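PDB 3OIS: cysteine protease from Xylella fastidiosa, which probably hydrolyses peptide bonds as a papain-family (C1) cysteine protease and binds uridine-5'-diphosphate. Local coordinates for residues Leu194-Leu198 against Cys241-Asp246; Phe206-Tyr211 against Met269-Ile274. One frame throughout, in Å; residues are numbered along the deposited sequence.

Contact 1 (Leu194-Leu198 against Cys241-Asp246); sequences LKACL and CVGYDD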
ATOM      1  N   LEU A 194     -10.070  -0.001 -13.159  1.00 15.52           N
ATOM      2  CA  LEU A 194      -8.663  -0.025 -12.746  1.00 14.54           C
ATOM      3  C   LEU A 194      -7.779   0.389 -13.924  1.00 13.48           C
ATOM      4  O   LEU A 194      -6.800   1.105 -13.735  1.00 15.35           O
ATOM      5  CB  LEU A 194      -8.206  -1.396 -12.241  1.00 13.64           C
ATOM      6  CG  LEU A 194      -9.124  -1.968 -11.127  1.00 16.17           C
ATOM      7  CD1 LEU A 194      -8.642  -3.441 -10.681  1.00 17.88           C
ATOM      8  CD2 LEU A 194      -9.102  -1.022  -9.944  1.00 15.14           C
ATOM      9  N   LYS A 195      -8.125  -0.077 -15.116  1.00 13.64           N
ATOM     10  CA  LYS A 195      -7.267   0.302 -16.263  1.00 17.06           C
ATOM     11  C   LYS A 195      -7.426   1.805 -16.539  1.00 15.59           C
ATOM     12  O   LYS A 195      -6.436   2.487 -16.848  1.00 16.13           O
ATOM     13  CB  LYS A 195      -7.552  -0.525 -17.525  1.00 15.24           C
ATOM     14  CG  LYS A 195      -7.224  -2.036 -17.518  1.00 15.08           C
ATOM     15  CD  LYS A 195      -7.796  -2.660 -18.844  1.00 19.43           C
ATOM     16  CE  LYS A 195      -7.262  -4.051 -19.009  1.00 22.49           C
ATOM     17  NZ  LYS A 195      -7.817  -4.655 -20.277  1.00 20.09           N
ATOM     18  N   ALA A 196      -8.651   2.327 -16.467  1.00 17.41           N
ATOM     19  CA  ALA A 196      -8.903   3.734 -16.800  1.00 16.95           C
ATOM     20  C   ALA A 196      -8.162   4.635 -15.828  1.00 18.04           C
ATOM     21  O   ALA A 196      -7.640   5.705 -16.223  1.00 17.32           O
ATOM     22  CB  ALA A 196     -10.340   4.034 -16.718  1.00 17.24           C
ATOM     23  N   CYS A 197      -8.125   4.213 -14.552  1.00 14.94           N
ATOM     24  CA  CYS A 197      -7.378   4.982 -13.542  1.00 15.27           C
ATOM     25  C   CYS A 197      -5.891   5.108 -13.980  1.00 14.99           C
ATOM     26  O   CYS A 197      -5.302   6.207 -14.003  1.00 15.18           O
ATOM     27  CB  CYS A 197      -7.486   4.260 -12.173  1.00 14.40           C
ATOM     28  SG  CYS A 197      -6.838   5.203 -10.794  1.00 19.37           S
ATOM     29  N   LEU A 198      -5.296   3.949 -14.308  1.00 14.45           N
ATOM     30  CA  LEU A 198      -3.888   3.946 -14.696  1.00 15.07           C
ATOM     31  C   LEU A 198      -3.677   4.695 -16.045  1.00 16.38           C
ATOM     32  O   LEU A 198      -2.623   5.329 -16.245  1.00 14.50           O
ATOM     33  CB  LEU A 198      -3.416   2.494 -14.800  1.00 14.32           C
ATOM     34  CG  LEU A 198      -3.370   1.747 -13.443  1.00 12.71           C
ATOM     35  CD1 LEU A 198      -3.324   0.207 -13.770  1.00 13.01           C
ATOM     36  CD2 LEU A 198      -2.179   2.230 -12.577  1.00 14.15           C
ATOM     37  N   CYS A 241      -0.409  -0.132  -7.278  1.00 11.16           N
ATOM     38  CA  CYS A 241      -0.423  -0.662  -8.618  1.00 11.37           C
ATOM     39  C   CYS A 241      -0.006   0.413  -9.631  1.00 11.78           C
ATOM     40  O   CYS A 241      -0.458   1.523  -9.564  1.00 13.35           O
ATOM     41  CB  CYS A 241      -1.871  -1.116  -8.939  1.00 10.89           C
ATOM     42  SG  CYS A 241      -2.021  -1.799 -10.619  1.00 15.26           S
ATOM     43  N   VAL A 242       0.865   0.058 -10.555  1.00 12.38           N
ATOM     44  CA  VAL A 242       1.435   1.128 -11.411  1.00 14.61           C
ATOM     45  C   VAL A 242       1.263   0.853 -12.845  1.00 15.13           C
ATOM     46  O   VAL A 242       1.836   1.568 -13.683  1.00 15.53           O
ATOM     47  CB  VAL A 242       3.019   1.268 -11.130  1.00 15.33           C
ATOM     48  CG1 VAL A 242       3.256   1.724  -9.661  1.00 12.43           C
ATOM     49  CG2 VAL A 242       3.794  -0.050 -11.394  1.00 13.60           C
ATOM     50  N   GLY A 243       0.485  -0.134 -13.231  1.00 14.13           N
ATOM     51  CA  GLY A 243       0.380  -0.435 -14.677  1.00 16.16           C
ATOM     52  C   GLY A 243      -0.304  -1.730 -14.999  1.00 14.97           C
ATOM     53  O   GLY A 243      -0.793  -2.443 -14.121  1.00 14.08           O
ATOM     54  N   TYR A 244      -0.512  -1.998 -16.296  1.00 14.53           N
ATOM     55  CA  TYR A 244      -1.082  -3.269 -16.730  1.00 13.87           C
ATOM     56  C   TYR A 244      -0.606  -3.618 -18.147  1.00 16.30           C
ATOM     57  O   TYR A 244      -0.087  -2.752 -18.828  1.00 16.46           O
ATOM     58  CB  TYR A 244      -2.624  -3.206 -16.733  1.00 14.20           C
ATOM     59  CG  TYR A 244      -3.254  -2.185 -17.687  1.00 14.57           C
ATOM     60  CD1 TYR A 244      -3.641  -0.913 -17.282  1.00 14.78           C
ATOM     61  CD2 TYR A 244      -3.491  -2.568 -18.994  1.00 14.07           C
ATOM     62  CE1 TYR A 244      -4.242  -0.012 -18.187  1.00 16.64           C
ATOM     63  CE2 TYR A 244      -4.100  -1.712 -19.887  1.00 14.58           C
ATOM     64  CZ  TYR A 244      -4.490  -0.454 -19.474  1.00 17.57           C
ATOM     65  OH  TYR A 244      -5.111   0.417 -20.386  1.00 17.26           O
ATOM     66  N   ASP A 245      -0.759  -4.873 -18.530  1.00 18.22           N
ATOM     67  CA  ASP A 245      -0.323  -5.286 -19.863  1.00 17.90           C
ATOM     68  C   ASP A 245      -1.298  -6.296 -20.370  1.00 19.52           C
ATOM     69  O   ASP A 245      -1.307  -7.460 -19.905  1.00 17.42           O
ATOM     70  CB  ASP A 245       1.129  -5.804 -19.866  1.00 18.04           C
ATOM     71  CG  ASP A 245       1.698  -5.879 -21.296  1.00 22.66           C
ATOM     72  OD1 ASP A 245       0.881  -5.899 -22.225  1.00 24.93           O
ATOM     73  OD2 ASP A 245       2.917  -5.812 -21.498  1.00 22.48           O
ATOM     74  N   ASP A 246      -2.150  -5.883 -21.322  1.00 19.92           N
ATOM     75  CA  ASP A 246      -3.068  -6.865 -21.986  1.00 21.38           C
ATOM     76  C   ASP A 246      -2.348  -8.030 -22.639  1.00 21.73           C
ATOM     77  O   ASP A 246      -2.985  -9.086 -22.781  1.00 22.85           O
ATOM     78  CB  ASP A 246      -3.971  -6.226 -23.040  1.00 20.43           C
ATOM     79  CG  ASP A 246      -5.073  -5.407 -22.445  1.00 23.66           C
ATOM     80  OD1 ASP A 246      -5.324  -5.467 -21.197  1.00 24.43           O
ATOM     81  OD2 ASP A 246      -5.705  -4.659 -23.220  1.00 20.15           O
TER
HETATM   82  O   HOH W   1      -6.929  -2.415 -22.601  1.00 21.38           O

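Contact 2 (Phe206-Tyr211 against Met269-Ile274); sequences FGFSVY and MPYEYI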
ATOM      1  N   PHE A 206      -4.214  -0.835  -3.162  1.00 12.82           N
ATOM      2  CA  PHE A 206      -5.242  -1.805  -2.806  1.00 11.24           C
ATOM      3  C   PHE A 206      -4.688  -2.878  -1.948  1.00 11.41           C
ATOM      4  O   PHE A 206      -3.478  -2.946  -1.729  1.00 11.40           O
ATOM      5  CB  PHE A 206      -5.877  -2.410  -4.058  1.00 11.58           C
ATOM      6  CG  PHE A 206      -4.980  -3.365  -4.792  1.00 10.98           C
ATOM      7  CD1 PHE A 206      -3.912  -2.853  -5.600  1.00 13.45           C
ATOM      8  CD2 PHE A 206      -5.148  -4.723  -4.663  1.00 13.80           C
ATOM      9  CE1 PHE A 206      -3.075  -3.791  -6.310  1.00 12.22           C
ATOM     10  CE2 PHE A 206      -4.330  -5.677  -5.314  1.00 12.27           C
ATOM     11  CZ  PHE A 206      -3.299  -5.214  -6.184  1.00 13.98           C
ATOM     12  N   GLY A 207      -5.598  -3.680  -1.383  1.00 11.93           N
ATOM     13  CA  GLY A 207      -5.270  -4.706  -0.405  1.00 11.75           C
ATOM     14  C   GLY A 207      -5.543  -6.062  -1.033  1.00 11.61           C
ATOM     15  O   GLY A 207      -6.437  -6.225  -1.896  1.00 10.95           O
ATOM     16  N   PHE A 208      -4.817  -7.094  -0.673  1.00 12.17           N
ATOM     17  CA  PHE A 208      -5.187  -8.379  -1.175  1.00 13.06           C
ATOM     18  C   PHE A 208      -4.775  -9.516  -0.219  1.00 12.43           C
ATOM     19  O   PHE A 208      -3.859  -9.350   0.639  1.00 13.99           O
ATOM     20  CB  PHE A 208      -4.595  -8.615  -2.595  1.00 14.56           C
ATOM     21  CG  PHE A 208      -3.081  -8.639  -2.682  1.00 14.97           C
ATOM     22  CD1 PHE A 208      -2.306  -7.441  -2.709  1.00 11.67           C
ATOM     23  CD2 PHE A 208      -2.412  -9.872  -2.802  1.00 15.04           C
ATOM     24  CE1 PHE A 208      -0.890  -7.514  -2.904  1.00 12.62           C
ATOM     25  CE2 PHE A 208      -1.008  -9.937  -3.003  1.00 14.91           C
ATOM     26  CZ  PHE A 208      -0.249  -8.761  -3.000  1.00 13.11           C
ATOM     27  N   SER A 209      -5.392 -10.675  -0.393  1.00 13.24           N
ATOM     28  CA  SER A 209      -4.949 -11.842   0.396  1.00 12.76           C
ATOM     29  C   SER A 209      -3.782 -12.488  -0.272  1.00 12.02           C
ATOM     30  O   SER A 209      -3.828 -12.723  -1.501  1.00 14.56           O
ATOM     31  CB  SER A 209      -6.094 -12.847   0.517  1.00 11.28           C
ATOM     32  OG  SER A 209      -7.104 -12.260   1.345  1.00 17.58           O
ATOM     33  N   VAL A 210      -2.833 -12.881   0.549  1.00 11.80           N
ATOM     34  CA  VAL A 210      -1.581 -13.540   0.094  1.00 13.42           C
ATOM     35  C   VAL A 210      -1.601 -15.020   0.424  1.00 13.50           C
ATOM     36  O   VAL A 210      -1.983 -15.372   1.556  1.00 15.11           O
ATOM     37  CB  VAL A 210      -0.344 -12.885   0.753  1.00 14.79           C
ATOM     38  CG1 VAL A 210       0.948 -13.696   0.451  1.00 15.90           C
ATOM     39  CG2 VAL A 210      -0.263 -11.462   0.343  1.00 17.77           C
ATOM     40  N   TYR A 211      -1.265 -15.908  -0.556  1.00 13.63           N
ATOM     41  CA  TYR A 211      -1.338 -17.373  -0.333  1.00 12.50           C
ATOM     42  C   TYR A 211       0.067 -17.974  -0.458  1.00 13.77           C
ATOM     43  O   TYR A 211       0.980 -17.354  -1.078  1.00 12.18           O
ATOM     44  CB  TYR A 211      -2.261 -18.011  -1.388  1.00 13.24           C
ATOM     45  CG  TYR A 211      -3.705 -17.722  -1.076  1.00 12.97           C
ATOM     46  CD1 TYR A 211      -4.490 -18.712  -0.428  1.00 13.87           C
ATOM     47  CD2 TYR A 211      -4.267 -16.484  -1.329  1.00 13.63           C
ATOM     48  CE1 TYR A 211      -5.797 -18.471  -0.149  1.00 13.60           C
ATOM     49  CE2 TYR A 211      -5.586 -16.242  -1.029  1.00 13.47           C
ATOM     50  CZ  TYR A 211      -6.342 -17.248  -0.445  1.00 12.92           C
ATOM     51  OH  TYR A 211      -7.644 -17.007  -0.075  1.00 14.63           O
ATOM     52  N   MET A 269       0.421  -9.242 -11.267  1.00 13.66           N
ATOM     53  CA  MET A 269      -0.754  -9.853 -10.666  1.00 12.95           C
ATOM     54  C   MET A 269      -1.788 -10.141 -11.787  1.00 14.24           C
ATOM     55  O   MET A 269      -2.164  -9.231 -12.461  1.00 13.22           O
ATOM     56  CB  MET A 269      -1.440  -8.914  -9.637  1.00 12.85           C
ATOM     57  CG  MET A 269      -2.704  -9.604  -9.042  1.00 11.89           C
ATOM     58  SD  MET A 269      -3.405  -8.559  -7.670  1.00 13.73           S
ATOM     59  CE  MET A 269      -2.276  -9.017  -6.326  1.00 14.97           C
ATOM     60  N   PRO A 270      -2.290 -11.372 -11.916  1.00 16.44           N
ATOM     61  CA  PRO A 270      -3.242 -11.685 -13.007  1.00 16.44           C
ATOM     62  C   PRO A 270      -4.534 -10.861 -12.928  1.00 17.09           C
ATOM     63  O   PRO A 270      -5.000 -10.545 -11.843  1.00 16.25           O
ATOM     64  CB  PRO A 270      -3.628 -13.165 -12.768  1.00 19.41           C
ATOM     65  CG  PRO A 270      -2.592 -13.696 -11.756  1.00 17.83           C
ATOM     66  CD  PRO A 270      -1.972 -12.525 -11.056  1.00 17.30           C
ATOM     67  N   TYR A 271      -5.101 -10.510 -14.079  1.00 16.88           N
ATOM     68  CA  TYR A 271      -6.417  -9.905 -14.103  1.00 16.47           C
ATOM     69  C   TYR A 271      -7.460 -10.624 -13.270  1.00 16.10           C
ATOM     70  O   TYR A 271      -8.263  -9.979 -12.587  1.00 17.99           O
ATOM     71  CB  TYR A 271      -6.906  -9.883 -15.574  1.00 15.20           C
ATOM     72  CG  TYR A 271      -6.216  -8.822 -16.417  1.00 16.79           C
ATOM     73  CD1 TYR A 271      -5.107  -8.085 -15.953  1.00 18.01           C
ATOM     74  CD2 TYR A 271      -6.625  -8.580 -17.723  1.00 21.24           C
ATOM     75  CE1 TYR A 271      -4.490  -7.126 -16.773  1.00 16.99           C
ATOM     76  CE2 TYR A 271      -5.964  -7.605 -18.568  1.00 18.99           C
ATOM     77  CZ  TYR A 271      -4.907  -6.897 -18.089  1.00 19.49           C
ATOM     78  OH  TYR A 271      -4.255  -5.942 -18.885  1.00 17.01           O
ATOM     79  N   GLU A 272      -7.434 -11.962 -13.299  1.00 17.52           N
ATOM     80  CA  GLU A 272      -8.451 -12.766 -12.557  1.00 17.35           C
ATOM     81  C   GLU A 272      -8.213 -12.701 -11.032  1.00 16.23           C
ATOM     82  O   GLU A 272      -9.121 -13.030 -10.236  1.00 17.51           O
ATOM     83  CB  GLU A 272      -8.348 -14.245 -12.996  1.00 19.73           C
ATOM     84  CG  GLU A 272      -8.573 -14.575 -14.517  1.00 25.07           C
ATOM     85  CD  GLU A 272      -7.377 -14.253 -15.495  1.00 35.19           C
ATOM     86  OE1 GLU A 272      -7.609 -14.403 -16.742  1.00 36.47           O
ATOM     87  OE2 GLU A 272      -6.230 -13.835 -15.072  1.00 28.49           O
ATOM     88  N   TYR A 273      -7.015 -12.325 -10.631  1.00 14.95           N
ATOM     89  CA  TYR A 273      -6.723 -12.221  -9.208  1.00 14.24           C
ATOM     90  C   TYR A 273      -7.276 -10.869  -8.733  1.00 16.05           C
ATOM     91  O   TYR A 273      -8.099 -10.809  -7.805  1.00 15.11           O
ATOM     92  CB  TYR A 273      -5.211 -12.313  -9.054  1.00 13.78           C
ATOM     93  CG  TYR A 273      -4.688 -12.596  -7.635  1.00 13.48           C
ATOM     94  CD1 TYR A 273      -3.784 -13.633  -7.466  1.00 14.18           C
ATOM     95  CD2 TYR A 273      -5.097 -11.861  -6.490  1.00 13.85           C
ATOM     96  CE1 TYR A 273      -3.248 -13.918  -6.264  1.00 16.08           C
ATOM     97  CE2 TYR A 273      -4.599 -12.205  -5.210  1.00 14.49           C
ATOM     98  CZ  TYR A 273      -3.631 -13.202  -5.118  1.00 16.77           C
ATOM     99  OH  TYR A 273      -3.092 -13.586  -3.906  1.00 16.80           O
ATOM    100  N   ILE A 274      -6.822  -9.773  -9.358  1.00 15.25           N
ATOM    101  CA  ILE A 274      -7.226  -8.457  -8.883  1.00 15.09           C
ATOM    102  C   ILE A 274      -8.746  -8.195  -8.938  1.00 16.20           C
ATOM    103  O   ILE A 274      -9.272  -7.417  -8.123  1.00 18.07           O
ATOM    104  CB  ILE A 274      -6.434  -7.349  -9.662  1.00 15.50           C
ATOM    105  CG1 ILE A 274      -6.314  -6.083  -8.814  1.00 15.04           C
ATOM    106  CG2 ILE A 274      -7.109  -7.149 -11.058  1.00 14.93           C
ATOM    107  CD1 ILE A 274      -5.260  -4.987  -9.411  1.00 13.64           C
TER
HETATM  108  O   HOH W   2      -0.852 -14.925  -3.198  1.00 14.40           O

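Contact 1 (Leu194-Leu198 against Cys241-Asp246)
The ring of Y244 takes K195 over one face and L198 at its edge. CG of K195 stands almost on the ring normal, 3.6 Å from the centroid of Y244, a CH-pi contact, while CD1 of L198 lies in the ring plane, 3.7 Å from CD1 of Y244. A chi1 of 62° sets CG of Y244 between its backbone N and carbonyl carbon, and the ring projects away from the strand toward helix 191-199. Deeper in, CD2 of L198 rests against the backbone from C241 to G243, and its CD1 approaches SG of C241. Beyond the ring the lysine chain runs on extended, and NZ of K195 forms a salt bridge of 2.8 Å with OD1 of D246, reached on the syn side and 19° out of the carboxylate plane. OD1 of D246 is also hydrogen-bonded to OH of Y271, and a water donates to OD2. OH of Y244 is hydrogen-bonded to the carbonyl O of P58. This is a helix laid on the beta-domain sheet of a papain-like fold. With its aliphatic part on the aromatic face and its ammonium on a carboxylate, K195 serves both as apolar cover and as counter-charge, and Y271 would probably help stabilise the negative charge of D246.

Contact 2 (Phe206-Tyr211 against Met269-Ile274)
M269 reaches between F206 and F208, two phenylalanines on the same side of strand 204-211, and this is the dense part of the contact. Its chain runs out extended and then bends at chi3 (-80°), which brings CE over the centre of the F208 ring, 3.5 Å from the centroid and 8° off the normal. The sulfur serves the other ring: SD of M269 meets the edge of F206, 3.7 Å from CZ, a Met-aromatic contact. I274 completes the cluster, its CD1 lying over a face of F206 and offset toward the rim, 4.2 Å from the centroid. These residues belong to the beta domain of the papain-like fold, and M269 and I274 pack here where strand 266-270 passes into helix 271-274; the ring of F283, on strand 280-287, meets that of F206 with the planes nearly parallel. Toward Y211 the packing is looser, and a water joins the polar contacts. The hydroxyl of Y273 donates to the carbonyl O of S209 at 2.7 Å, in the carbonyl plane and with a C=O...donor angle of 160°. The water donates to the same OH and accepts from the backbone N of Y211, while CD2 of Y211 stays 4.1 Å from OH of Y273.

Followed from the N terminus, the chain reaches helix 191-199 first among the contact segments, with residues 194-198 of contact 1, and then strand 204-211, with residues 206-211 of contact 2. It goes on to strand 233-245, where 241-246 closes the loop of contact 1, and 269-274 closes that of contact 2 later still. The segments therefore alternate, and the two loops cross instead of nesting. Strands 204-211 and 233-245 are antiparallel neighbours in one sheet, so contact 1 ties helix 191-199 to that sheet and contact 2 adds helix 271-274. The contacts also touch directly, since Y271 of the 269-274 segment packs against K195 and Y244 of contact 1.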